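Local coordinates for protein HicB3 antitoxin (Yersinia pestis, PDB 4P78) that serves as the antitoxin of a toxin-antitoxin pair, binding the HicA3 toxin and probably neutralising it, at residues I2-I7 and Y17-D22. Numbering follows the deposited sequence.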
# COMPACT_ATOMS: atom_id res chain seq x y z
N ILE A 2 6.47 10.86 0.96
CA ILE A 2 5.96 9.51 0.71
C ILE A 2 4.83 9.53 -0.31
O ILE A 2 3.82 10.21 -0.11
CB ILE A 2 5.44 8.83 1.99
CG1 ILE A 2 6.56 8.70 3.02
CG2 ILE A 2 4.92 7.42 1.68
CD1 ILE A 2 7.58 7.68 2.63
N TYR A 3 4.99 8.76 -1.38
CA TYR A 3 3.94 8.63 -2.38
C TYR A 3 3.37 7.23 -2.44
O TYR A 3 4.09 6.24 -2.29
CB TYR A 3 4.47 9.02 -3.76
CG TYR A 3 4.35 10.49 -4.06
CD1 TYR A 3 5.38 11.37 -3.76
CD2 TYR A 3 3.20 11.00 -4.65
CE1 TYR A 3 5.27 12.72 -4.03
CE2 TYR A 3 3.09 12.34 -4.93
CZ TYR A 3 4.12 13.20 -4.63
OH TYR A 3 3.99 14.55 -4.92
N PRO A 4 2.05 7.13 -2.67
CA PRO A 4 1.42 5.84 -2.91
C PRO A 4 1.70 5.35 -4.31
O PRO A 4 1.74 6.18 -5.24
CB PRO A 4 -0.07 6.13 -2.74
CG PRO A 4 -0.20 7.60 -3.09
CD PRO A 4 1.09 8.25 -2.66
N ILE A 5 1.91 4.05 -4.47
CA ILE A 5 1.92 3.42 -5.79
C ILE A 5 0.95 2.24 -5.78
O ILE A 5 0.71 1.63 -4.73
CB ILE A 5 3.33 2.94 -6.20
CG1 ILE A 5 3.93 2.03 -5.13
CG2 ILE A 5 4.26 4.14 -6.50
CD1 ILE A 5 5.23 1.34 -5.57
N PHE A 6 0.35 1.95 -6.93
CA PHE A 6 -0.48 0.76 -7.09
C PHE A 6 0.36 -0.23 -7.87
O PHE A 6 0.84 0.10 -8.95
CB PHE A 6 -1.79 1.05 -7.85
CG PHE A 6 -2.82 1.82 -7.07
CD1 PHE A 6 -2.59 2.21 -5.76
CD2 PHE A 6 -4.03 2.13 -7.66
CE1 PHE A 6 -3.55 2.91 -5.07
CE2 PHE A 6 -5.00 2.82 -6.96
CZ PHE A 6 -4.76 3.21 -5.66
N ILE A 7 0.56 -1.44 -7.34
CA ILE A 7 1.33 -2.41 -8.11
C ILE A 7 0.61 -3.74 -8.31
O ILE A 7 -0.26 -4.14 -7.53
CB ILE A 7 2.71 -2.67 -7.48
CG1 ILE A 7 2.61 -3.46 -6.19
CG2 ILE A 7 3.47 -1.37 -7.25
CD1 ILE A 7 3.96 -3.81 -5.62
N TYR A 17 1.59 1.98 -11.24
CA TYR A 17 1.54 3.41 -11.53
C TYR A 17 1.30 4.19 -10.24
O TYR A 17 0.95 3.60 -9.21
CB TYR A 17 0.43 3.72 -12.56
CG TYR A 17 -0.90 3.08 -12.21
CD1 TYR A 17 -1.81 3.73 -11.37
CD2 TYR A 17 -1.26 1.83 -12.73
CE1 TYR A 17 -3.03 3.15 -11.05
CE2 TYR A 17 -2.47 1.24 -12.40
CZ TYR A 17 -3.35 1.90 -11.56
OH TYR A 17 -4.56 1.32 -11.25
N PHE A 18 1.52 5.50 -10.30
CA PHE A 18 1.14 6.40 -9.22
C PHE A 18 -0.33 6.74 -9.38
O PHE A 18 -0.72 7.32 -10.40
CB PHE A 18 1.97 7.70 -9.26
CG PHE A 18 3.45 7.51 -8.96
CD1 PHE A 18 3.94 7.65 -7.67
CD2 PHE A 18 4.34 7.22 -9.98
CE1 PHE A 18 5.29 7.51 -7.40
CE2 PHE A 18 5.69 7.07 -9.71
CZ PHE A 18 6.16 7.22 -8.42
N PRO A 19 -1.16 6.38 -8.40
CA PRO A 19 -2.59 6.71 -8.54
C PRO A 19 -2.85 8.22 -8.57
O PRO A 19 -3.88 8.64 -9.08
CB PRO A 19 -3.22 6.06 -7.30
CG PRO A 19 -2.11 6.04 -6.28
CD PRO A 19 -0.88 5.72 -7.11
N ASP A 20 -1.95 9.03 -8.03
CA ASP A 20 -2.12 10.48 -8.08
C ASP A 20 -1.49 11.11 -9.33
O ASP A 20 -1.62 12.32 -9.56
CB ASP A 20 -1.53 11.13 -6.84
CG ASP A 20 -2.18 10.63 -5.56
OD1 ASP A 20 -3.39 10.85 -5.37
OD2 ASP A 20 -1.48 9.98 -4.76
N ILE A 21 -0.77 10.32 -10.10
CA ILE A 21 -0.08 10.87 -11.26
C ILE A 21 -0.49 10.08 -12.50
O ILE A 21 0.12 9.06 -12.82
CB ILE A 21 1.45 10.85 -11.05
CG1 ILE A 21 1.79 11.30 -9.62
CG2 ILE A 21 2.15 11.73 -12.08
CD1 ILE A 21 3.27 11.36 -9.34
N ASP A 22 -1.57 10.54 -13.13
CA ASP A 22 -2.10 9.90 -14.33
C ASP A 22 -1.04 9.77 -15.41
O ASP A 22 -0.46 10.77 -15.82
CB ASP A 22 -3.28 10.70 -14.91
CG ASP A 22 -4.58 10.47 -14.16
OD1 ASP A 22 -4.74 9.43 -13.48
OD2 ASP A 22 -5.46 11.35 -14.29
O HOH W 1 0.60 8.55 -6.35
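Phe6 and Tyr17 close an antiparallel hydrogen-bonded pair, and beyond it the chain leaves strand 14-17 as a loop and turns away from strand 2-9. Phe6 N reaches Tyr17 O at 2.9 Å, almost straight (172°) and nearly along the C=O axis; the return bond, Tyr17 N to Phe6 O, is 3.1 Å and more bent. Both side chains leave by the same face of the sheet. Tyr17 takes the crowded chi1 position, CG between its backbone N and carbonyl carbon (49°), which lays its ring over Phe6 CB and brings its OH to the edge of the Phe6 ring; the two rings themselves meet obliquely. Pro19 CB then sits over one face of Phe6, 3.7 Å from the ring centroid, a CH-pi contact.

On the other side of the sheet, Ile5 CG2 rests over the Phe18 ring, 3.6 Å from CE1 of Phe18, while Tyr3 CB meets that ring's edge. Where direct strand pairing has ended, one water bridges the gap: it donates to Pro4 O (2.9 Å) and to Asp20 OD2, and accepts from Asp20 N. Asp20 OD2 is also hydrogen-bonded to Tyr66 OH, so the carboxylate that orients the water is itself held.

The departure is shaped by a type I turn from Phe18 to Ile21, closed by Ile21 N to Phe18 O at 3.0 Å. Further out, Arg71 of helix 70-75 packs on Phe6, Tyr17 and Pro19, and Phe26 meets Phe18 edge-to-face, and Phe18 also packs on Ala38 of helix 31-52. This is a beta hairpin, strands 2-9 and 14-17, at the centre of the four-stranded antiparallel sheet of this HicB-like antitoxin.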